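Local coordinates for amino acid ABC transporter, binding protein (Thermus thermophilus, PDB 3VV5) that binds L-thialysine (S-(2-aminoethyl)-L-cysteine) as the periplasmic substrate-binding protein of an amino acid ABC transporter involved in its uptake, at residues V113-P118 against R216-V221; G123-S128 against L206-L211; Q169-A174 against D184-D189. One frame throughout, in Å; residues are numbered along the deposited sequence.

Contact 1 of 3, residues V113-P118 against R216-V221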
loop_
_atom_site.group_PDB
_atom_site.type_symbol
_atom_site.label_atom_id
_atom_site.label_comp_id
_atom_site.label_asym_id
_atom_site.label_seq_id
_atom_site.Cartn_x
_atom_site.Cartn_y
_atom_site.Cartn_z
ATOM N N VAL A 113 2.622 -15.580 -0.936
ATOM C CA VAL A 113 2.134 -15.201 -2.270
ATOM C C VAL A 113 3.329 -15.031 -3.211
ATOM O O VAL A 113 4.482 -14.994 -2.754
ATOM C CB VAL A 113 1.249 -13.891 -2.220
ATOM C CG1 VAL A 113 -0.043 -14.104 -1.391
ATOM C CG2 VAL A 113 2.048 -12.709 -1.698
ATOM N N ASP A 114 3.073 -14.935 -4.517
ATOM C CA ASP A 114 4.137 -14.573 -5.457
ATOM C C ASP A 114 4.045 -13.076 -5.787
ATOM O O ASP A 114 3.016 -12.615 -6.279
ATOM C CB ASP A 114 4.049 -15.395 -6.746
ATOM C CG ASP A 114 4.641 -16.790 -6.598
ATOM O OD1 ASP A 114 5.697 -16.941 -5.937
ATOM O OD2 ASP A 114 4.040 -17.731 -7.144
ATOM N N PHE A 115 5.114 -12.333 -5.503
ATOM C CA PHE A 115 5.157 -10.884 -5.782
ATOM C C PHE A 115 5.709 -10.631 -7.174
ATOM O O PHE A 115 6.638 -11.331 -7.606
ATOM C CB PHE A 115 6.071 -10.153 -4.799
ATOM C CG PHE A 115 5.461 -9.913 -3.440
ATOM C CD1 PHE A 115 6.056 -10.459 -2.306
ATOM C CD2 PHE A 115 4.308 -9.111 -3.295
ATOM C CE1 PHE A 115 5.515 -10.243 -1.038
ATOM C CE2 PHE A 115 3.781 -8.885 -2.050
ATOM C CZ PHE A 115 4.380 -9.461 -0.918
ATOM N N THR A 116 5.154 -9.623 -7.860
ATOM C CA THR A 116 5.727 -9.114 -9.094
ATOM C C THR A 116 7.010 -8.321 -8.746
ATOM O O THR A 116 7.314 -8.071 -7.553
ATOM C CB THR A 116 4.734 -8.155 -9.802
ATOM O OG1 THR A 116 4.470 -7.034 -8.932
ATOM C CG2 THR A 116 3.425 -8.872 -10.084
ATOM N N ASN A 117 7.760 -7.928 -9.767
ATOM C CA ASN A 117 8.698 -6.809 -9.602
ATOM C C ASN A 117 7.960 -5.607 -8.946
ATOM O O ASN A 117 6.762 -5.392 -9.216
ATOM C CB ASN A 117 9.239 -6.391 -10.973
ATOM C CG ASN A 117 10.183 -7.421 -11.570
ATOM O OD1 ASN A 117 10.933 -8.091 -10.847
ATOM N ND2 ASN A 117 10.139 -7.566 -12.900
ATOM N N PRO A 118 8.658 -4.807 -8.103
ATOM C CA PRO A 118 7.935 -3.757 -7.369
ATOM C C PRO A 118 7.391 -2.641 -8.274
ATOM O O PRO A 118 8.039 -2.272 -9.246
ATOM C CB PRO A 118 9.002 -3.199 -6.417
ATOM C CG PRO A 118 10.319 -3.510 -7.095
ATOM C CD PRO A 118 10.094 -4.837 -7.765
ATOM N N ARG A 216 10.259 -2.136 -0.766
ATOM C CA ARG A 216 9.815 -2.295 -2.150
ATOM C C ARG A 216 8.376 -2.822 -2.100
ATOM O O ARG A 216 8.100 -3.799 -1.407
ATOM C CB ARG A 216 10.737 -3.288 -2.879
ATOM C CG ARG A 216 12.200 -2.842 -3.002
ATOM C CD ARG A 216 13.095 -3.910 -3.691
ATOM N NE ARG A 216 13.034 -5.225 -3.033
ATOM C CZ ARG A 216 12.605 -6.358 -3.602
ATOM N NH1 ARG A 216 12.586 -7.491 -2.902
ATOM N NH2 ARG A 216 12.200 -6.378 -4.866
ATOM N N VAL A 217 7.473 -2.160 -2.815
ATOM C CA VAL A 217 6.046 -2.463 -2.782
ATOM C C VAL A 217 5.672 -3.083 -4.115
ATOM O O VAL A 217 6.109 -2.596 -5.161
ATOM C CB VAL A 217 5.188 -1.193 -2.531
ATOM C CG1 VAL A 217 3.704 -1.516 -2.694
ATOM C CG2 VAL A 217 5.452 -0.645 -1.123
ATOM N N ALA A 218 4.885 -4.153 -4.071
ATOM C CA ALA A 218 4.597 -4.949 -5.271
ATOM C C ALA A 218 3.178 -5.479 -5.297
ATOM O O ALA A 218 2.496 -5.523 -4.264
ATOM C CB ALA A 218 5.569 -6.126 -5.390
ATOM N N MET A 219 2.774 -5.906 -6.498
ATOM C CA MET A 219 1.515 -6.588 -6.743
ATOM C C MET A 219 1.738 -8.034 -6.372
ATOM O O MET A 219 2.876 -8.483 -6.330
ATOM C CB MET A 219 1.140 -6.530 -8.228
ATOM C CG MET A 219 0.658 -5.178 -8.713
ATOM S SD MET A 219 0.548 -5.172 -10.512
ATOM C CE MET A 219 2.276 -4.912 -10.946
ATOM N N ALA A 220 0.658 -8.749 -6.082
ATOM C CA ALA A 220 0.764 -10.140 -5.657
ATOM C C ALA A 220 -0.226 -10.982 -6.414
ATOM O O ALA A 220 -1.323 -10.544 -6.767
ATOM C CB ALA A 220 0.529 -10.288 -4.125
ATOM N N VAL A 221 0.190 -12.212 -6.639
ATOM C CA VAL A 221 -0.585 -13.212 -7.316
ATOM C C VAL A 221 -0.677 -14.402 -6.333
ATOM O O VAL A 221 0.133 -14.498 -5.422
ATOM C CB VAL A 221 0.195 -13.462 -8.620
ATOM C CG1 VAL A 221 0.804 -14.826 -8.715
ATOM C CG2 VAL A 221 -0.553 -12.951 -9.854
#

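Contact 2 of 3, residues G123-S128 against L206-L211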
loop_
_atom_site.group_PDB
_atom_site.type_symbol
_atom_site.label_atom_id
_atom_site.label_comp_id
_atom_site.label_asym_id
_atom_site.label_seq_id
_atom_site.Cartn_x
_atom_site.Cartn_y
_atom_site.Cartn_z
ATOM N N GLY A 123 8.996 4.056 2.187
ATOM C CA GLY A 123 9.462 3.664 3.501
ATOM C C GLY A 123 8.483 4.092 4.545
ATOM O O GLY A 123 7.574 4.896 4.258
ATOM N N GLY A 124 8.664 3.545 5.746
ATOM C CA GLY A 124 7.799 3.831 6.894
ATOM C C GLY A 124 8.385 4.963 7.705
ATOM O O GLY A 124 9.585 5.021 7.879
ATOM N N VAL A 125 7.534 5.867 8.178
ATOM C CA VAL A 125 7.970 7.077 8.882
ATOM C C VAL A 125 7.239 7.288 10.209
ATOM O O VAL A 125 6.070 6.923 10.381
ATOM C CB VAL A 125 7.840 8.397 8.016
ATOM C CG1 VAL A 125 8.884 8.450 6.900
ATOM C CG2 VAL A 125 6.417 8.569 7.449
ATOM N N ILE A 126 7.955 7.901 11.142
ATOM C CA ILE A 126 7.378 8.309 12.403
ATOM C C ILE A 126 6.683 9.623 12.142
ATOM O O ILE A 126 7.271 10.529 11.570
ATOM C CB ILE A 126 8.479 8.492 13.477
ATOM C CG1 ILE A 126 8.908 7.123 14.005
ATOM C CG2 ILE A 126 8.006 9.426 14.624
ATOM C CD1 ILE A 126 10.128 7.149 14.894
ATOM N N VAL A 127 5.411 9.718 12.513
ATOM C CA VAL A 127 4.767 11.025 12.527
ATOM C C VAL A 127 4.103 11.310 13.868
ATOM O O VAL A 127 3.399 10.467 14.437
ATOM C CB VAL A 127 3.923 11.365 11.215
ATOM C CG1 VAL A 127 3.722 10.147 10.274
ATOM C CG2 VAL A 127 2.679 12.161 11.477
ATOM N N SER A 128 4.378 12.504 14.382
ATOM C CA SER A 128 3.866 12.890 15.692
ATOM C C SER A 128 3.266 14.275 15.621
ATOM O O SER A 128 3.275 14.917 14.570
ATOM C CB SER A 128 4.996 12.878 16.744
ATOM O OG SER A 128 5.697 11.638 16.753
ATOM N N LEU A 206 1.398 18.700 12.752
ATOM C CA LEU A 206 2.163 17.447 12.722
ATOM C C LEU A 206 3.574 17.638 12.149
ATOM O O LEU A 206 3.851 18.609 11.437
ATOM C CB LEU A 206 1.415 16.367 11.917
ATOM C CG LEU A 206 0.019 15.938 12.378
ATOM C CD1 LEU A 206 -0.513 14.784 11.526
ATOM C CD2 LEU A 206 -0.005 15.564 13.854
ATOM N N GLN A 207 4.460 16.702 12.462
ATOM C CA GLN A 207 5.821 16.745 11.964
ATOM C C GLN A 207 6.163 15.326 11.555
ATOM O O GLN A 207 5.810 14.381 12.254
ATOM C CB GLN A 207 6.787 17.261 13.050
ATOM C CG GLN A 207 7.571 16.173 13.766
ATOM C CD GLN A 207 8.025 16.542 15.182
ATOM O OE1 GLN A 207 8.401 17.695 15.464
ATOM N NE2 GLN A 207 7.993 15.549 16.081
ATOM N N VAL A 208 6.845 15.175 10.430
ATOM C CA VAL A 208 7.305 13.850 9.998
ATOM C C VAL A 208 8.705 13.645 10.565
ATOM O O VAL A 208 9.588 14.493 10.392
ATOM C CB VAL A 208 7.268 13.720 8.451
ATOM C CG1 VAL A 208 7.716 12.329 7.992
ATOM C CG2 VAL A 208 5.857 14.039 7.925
ATOM N N GLY A 209 8.892 12.529 11.265
ATOM C CA GLY A 209 10.159 12.225 11.923
ATOM C C GLY A 209 11.007 11.308 11.068
ATOM O O GLY A 209 10.995 11.405 9.841
ATOM N N GLU A 210 11.725 10.402 11.717
ATOM C CA GLU A 210 12.713 9.583 11.025
ATOM C C GLU A 210 12.051 8.556 10.099
ATOM O O GLU A 210 10.947 8.068 10.356
ATOM C CB GLU A 210 13.694 8.931 12.025
ATOM C CG GLU A 210 13.423 7.471 12.358
ATOM C CD GLU A 210 14.543 6.772 13.151
ATOM O OE1 GLU A 210 14.429 6.680 14.380
ATOM O OE2 GLU A 210 15.526 6.281 12.556
ATOM N N LEU A 211 12.728 8.261 9.000
ATOM C CA LEU A 211 12.366 7.142 8.164
ATOM C C LEU A 211 12.902 5.877 8.829
ATOM O O LEU A 211 14.121 5.637 8.867
ATOM C CB LEU A 211 12.923 7.358 6.761
ATOM C CG LEU A 211 12.684 6.400 5.590
ATOM C CD1 LEU A 211 11.279 6.449 5.090
ATOM C CD2 LEU A 211 13.629 6.809 4.482
#

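Contact 3 of 3, residues Q169-A174 against D184-D189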
loop_
_atom_site.group_PDB
_atom_site.type_symbol
_atom_site.label_atom_id
_atom_site.label_comp_id
_atom_site.label_asym_id
_atom_site.label_seq_id
_atom_site.Cartn_x
_atom_site.Cartn_y
_atom_site.Cartn_z
ATOM N N GLN A 169 -7.884 -0.952 12.254
ATOM C CA GLN A 169 -8.305 -1.631 11.032
ATOM C C GLN A 169 -7.890 -0.826 9.808
ATOM O O GLN A 169 -7.448 -1.387 8.813
ATOM C CB GLN A 169 -9.816 -1.854 11.010
ATOM C CG GLN A 169 -10.273 -2.653 9.779
ATOM C CD GLN A 169 -11.586 -3.372 9.979
ATOM O OE1 GLN A 169 -12.422 -2.957 10.786
ATOM N NE2 GLN A 169 -11.784 -4.459 9.234
ATOM N N ARG A 170 -8.043 0.489 9.895
ATOM C CA ARG A 170 -7.735 1.368 8.789
ATOM C C ARG A 170 -6.741 2.427 9.232
ATOM O O ARG A 170 -6.883 3.053 10.293
ATOM C CB ARG A 170 -9.009 2.006 8.195
ATOM C CG ARG A 170 -9.953 0.984 7.522
ATOM C CD ARG A 170 -11.304 1.595 7.114
ATOM N NE ARG A 170 -12.151 1.856 8.276
ATOM C CZ ARG A 170 -12.933 0.952 8.866
ATOM N NH1 ARG A 170 -13.648 1.295 9.932
ATOM N NH2 ARG A 170 -12.992 -0.295 8.402
ATOM N N ASP A 171 -5.744 2.635 8.380
ATOM C CA ASP A 171 -4.680 3.579 8.669
ATOM C C ASP A 171 -5.184 4.998 9.015
ATOM O O ASP A 171 -4.639 5.621 9.945
ATOM C CB ASP A 171 -3.667 3.581 7.520
ATOM C CG ASP A 171 -2.347 4.220 7.902
ATOM O OD1 ASP A 171 -1.794 3.909 8.976
ATOM O OD2 ASP A 171 -1.857 5.017 7.106
ATOM N N PRO A 172 -6.225 5.512 8.306
ATOM C CA PRO A 172 -6.697 6.862 8.657
ATOM C C PRO A 172 -7.242 6.990 10.083
ATOM O O PRO A 172 -7.299 8.097 10.632
ATOM C CB PRO A 172 -7.825 7.109 7.646
ATOM C CG PRO A 172 -7.421 6.276 6.457
ATOM C CD PRO A 172 -6.904 5.018 7.090
ATOM N N ASP A 173 -7.652 5.878 10.671
ATOM C CA ASP A 173 -8.169 5.917 12.032
ATOM C C ASP A 173 -7.023 6.134 13.021
ATOM O O ASP A 173 -7.221 6.758 14.071
ATOM C CB ASP A 173 -8.987 4.654 12.348
ATOM C CG ASP A 173 -10.281 4.589 11.549
ATOM O OD1 ASP A 173 -10.812 5.665 11.206
ATOM O OD2 ASP A 173 -10.763 3.470 11.271
ATOM N N ALA A 174 -5.819 5.675 12.665
ATOM C CA ALA A 174 -4.625 5.999 13.480
ATOM C C ALA A 174 -4.295 7.489 13.433
ATOM O O ALA A 174 -3.970 8.085 14.466
ATOM C CB ALA A 174 -3.413 5.146 13.086
ATOM N N ASP A 184 0.739 8.900 20.769
ATOM C CA ASP A 184 1.851 9.845 20.646
ATOM C C ASP A 184 2.415 9.915 19.233
ATOM O O ASP A 184 2.970 10.940 18.822
ATOM C CB ASP A 184 2.988 9.432 21.577
ATOM C CG ASP A 184 2.656 9.653 23.040
ATOM O OD1 ASP A 184 2.496 10.830 23.442
ATOM O OD2 ASP A 184 2.577 8.654 23.782
ATOM N N THR A 185 2.288 8.813 18.506
ATOM C CA THR A 185 3.010 8.624 17.248
ATOM C C THR A 185 2.231 7.688 16.330
ATOM O O THR A 185 1.653 6.721 16.785
ATOM C CB THR A 185 4.431 8.082 17.528
ATOM O OG1 THR A 185 5.240 9.146 18.065
ATOM C CG2 THR A 185 5.107 7.549 16.235
ATOM N N TRP A 186 2.222 8.005 15.032
ATOM C CA TRP A 186 1.619 7.174 13.999
ATOM C C TRP A 186 2.742 6.728 13.072
ATOM O O TRP A 186 3.537 7.566 12.633
ATOM C CB TRP A 186 0.599 8.053 13.250
ATOM C CG TRP A 186 -0.034 7.502 12.003
ATOM C CD1 TRP A 186 -0.430 6.211 11.751
ATOM C CD2 TRP A 186 -0.400 8.271 10.850
ATOM N NE1 TRP A 186 -1.039 6.145 10.496
ATOM C CE2 TRP A 186 -1.019 7.393 9.929
ATOM C CE3 TRP A 186 -0.266 9.630 10.513
ATOM C CZ2 TRP A 186 -1.494 7.830 8.679
ATOM C CZ3 TRP A 186 -0.726 10.059 9.269
ATOM C CH2 TRP A 186 -1.340 9.163 8.372
ATOM N N ILE A 187 2.873 5.420 12.829
ATOM C CA ILE A 187 3.890 4.945 11.907
ATOM C C ILE A 187 3.181 4.540 10.638
ATOM O O ILE A 187 2.285 3.692 10.663
ATOM C CB ILE A 187 4.756 3.782 12.456
ATOM C CG1 ILE A 187 5.571 4.242 13.681
ATOM C CG2 ILE A 187 5.729 3.297 11.369
ATOM C CD1 ILE A 187 6.507 3.161 14.229
ATOM N N THR A 188 3.569 5.166 9.526
ATOM C CA THR A 188 2.865 4.940 8.275
ATOM C C THR A 188 3.803 5.179 7.113
ATOM O O THR A 188 4.982 5.445 7.306
ATOM C CB THR A 188 1.609 5.876 8.177
ATOM O OG1 THR A 188 0.773 5.488 7.078
ATOM C CG2 THR A 188 2.023 7.326 8.025
ATOM N N ASP A 189 3.245 5.136 5.905
ATOM C CA ASP A 189 3.990 5.362 4.673
ATOM C C ASP A 189 4.345 6.831 4.488
ATOM O O ASP A 189 3.506 7.707 4.722
ATOM C CB ASP A 189 3.143 4.869 3.504
ATOM C CG ASP A 189 3.796 5.105 2.179
ATOM O OD1 ASP A 189 4.489 4.179 1.665
ATOM O OD2 ASP A 189 3.600 6.217 1.647
HETATM O O HOH W 1 -0.029 2.371 10.034
#

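Contact 1 of 3, residues V113-P118 against R216-V221
D114 and V221 form an antiparallel hydrogen-bonded pair, followed by F115 and A220 as a non-hydrogen-bonded pair, with the axes of strands 113-115 and 216-221 approaching to 4.7 Å at 141°. The contact adds a short strand to the mixed sheet of one lobe of a two-lobed solute-binding protein, alongside the long strand 206-222, whose V217 side chain lies about 5 Å from the bound L-thialysine. The pairing outlasts the regular strand: T116 N donates to M219 O (3.0 Å). The return bond goes to a side chain, as M219 N reaches T116 OG1 at 3.2 Å along a bent line. This hydroxyl is placed between backbone N and carbonyl carbon (chi1 61°), where it takes over as acceptor from a main-chain oxygen. F115 turns a ring edge to the opposing backbone, its CD2 lying 3.4 Å from M219 O in the ring plane. The methyls of A218 and A220 come up obliquely to the same ring, and V113 CG2 sits above one face near the rim. V113 CG2 also touches A220 CB at 3.7 Å. On the face of D114 and V221, CB of the aspartate packs on V221 CG1, while its carboxylate turns to G224 N and to K223 and K226. At the far end P118 CA lies 3.1 Å from V217 O, and R216 NH2 comes obliquely to the proline CD. The turned-in T116 OG1 gives its own proton to N117 O at 2.8 Å, from 40° above that carbonyl plane.

Contact 2 of 3, residues G123-S128 against L206-L211
The flat amide of Q207 sets NE2 4.1 Å from S128 CB and donates through it to G132 O, while the peptide groups of the two strands meet by main-chain hydrogen bonds. S128 and Q207 occupy one sheet face; V125, V127, V208 and L211 fill the other. The antiparallel register slips by one residue in a beta bulge: G209 and E210 both stand opposite I126, whose O accepts from G209 N and whose N donates to E210 O (3.1 Å). On the apolar face V125 CG1 meets L211 CD1 at 3.6 Å, and V125 CB meets V208 CG1 at 3.9 Å. With CG opposite the backbone N (chi1 -177°) and chi2 near 71°, L211 brings CD1 to G123 CA as well. L206 lays CD2 3.4 Å from S128 O and CD1 against V127 CG2; an alanine here would probably leave V127 CG2 without this apolar partner and open a gap toward L175 and L179 of helix 171-180. Main-chain bonds thus hold the strands together, leaving one face to apolar packing on helices and the polar ends of S128, Q207 and E210 to the loop at G132, P133 and A136.

Contact 3 of 3, residues Q169-A174 against D184-D189
D171 grips strand 185-189 with both carboxylate oxygens, and this is the tight part of the contact. W186 NE1 donates to OD1 of D171 at 2.8 Å along a nearly straight line (164°); the oxygen lies close to the indole plane, yet the N-H reaches it from 46° above the carboxylate plane. T188 OG1 gives its proton to D171 OD2 at 2.7 Å on the syn side. The aspartate CG is anti to the backbone N (chi1 -164°), which swings the carboxylate over to the strand. A water donates to D171 OD1 (2.6 Å) and to I187 O (2.7 Å), so this buried carboxylate oxygen accepts two bonds and is also bridged to the strand backbone. The indole is clamped between two methyl groups on opposite faces: T188 CG2 stands 3.5 Å over its centre, and A174 CB touches CD1 of W186 at 3.4 Å from the helix side. The loose side is the outer one. P172 and D173 point away from the strand, and exposed R170 reaches D173 in a long salt bridge, NE to OD2 3.7 Å. D171 also touches F46, a ligand-pocket residue, and Q147, another one, on strand 143-147. Helix 171-180 thus packs on the sheet within a beta-alpha-beta crossover, leaving strand 164-168 and returning as strand 185-189 with strand 143-147 lying between them.

How the contacts relate
From the N terminus, the chain enters contact 1 at 113-118, in one lobe, and passes directly into strand 120-129, which opens contact 2 in the other. It then makes strand 143-147 and reaches 169-174; the short return to 184-189 closes contact 3. Strand 206-222 closes contact 2 with its first half and, crossing back, contact 1 with its second. The loops nest without crossing, contact 3 inside contact 2 inside contact 1. Contacts 2 and 3 touch through strands 120-129 and 185-189, with V125 N 2.7 Å from T188 O, whereas contact 1 lies about 25 Å from contact 2 between centres. As in related binding proteins, strands 120-129 and 206-222 probably form the hinge.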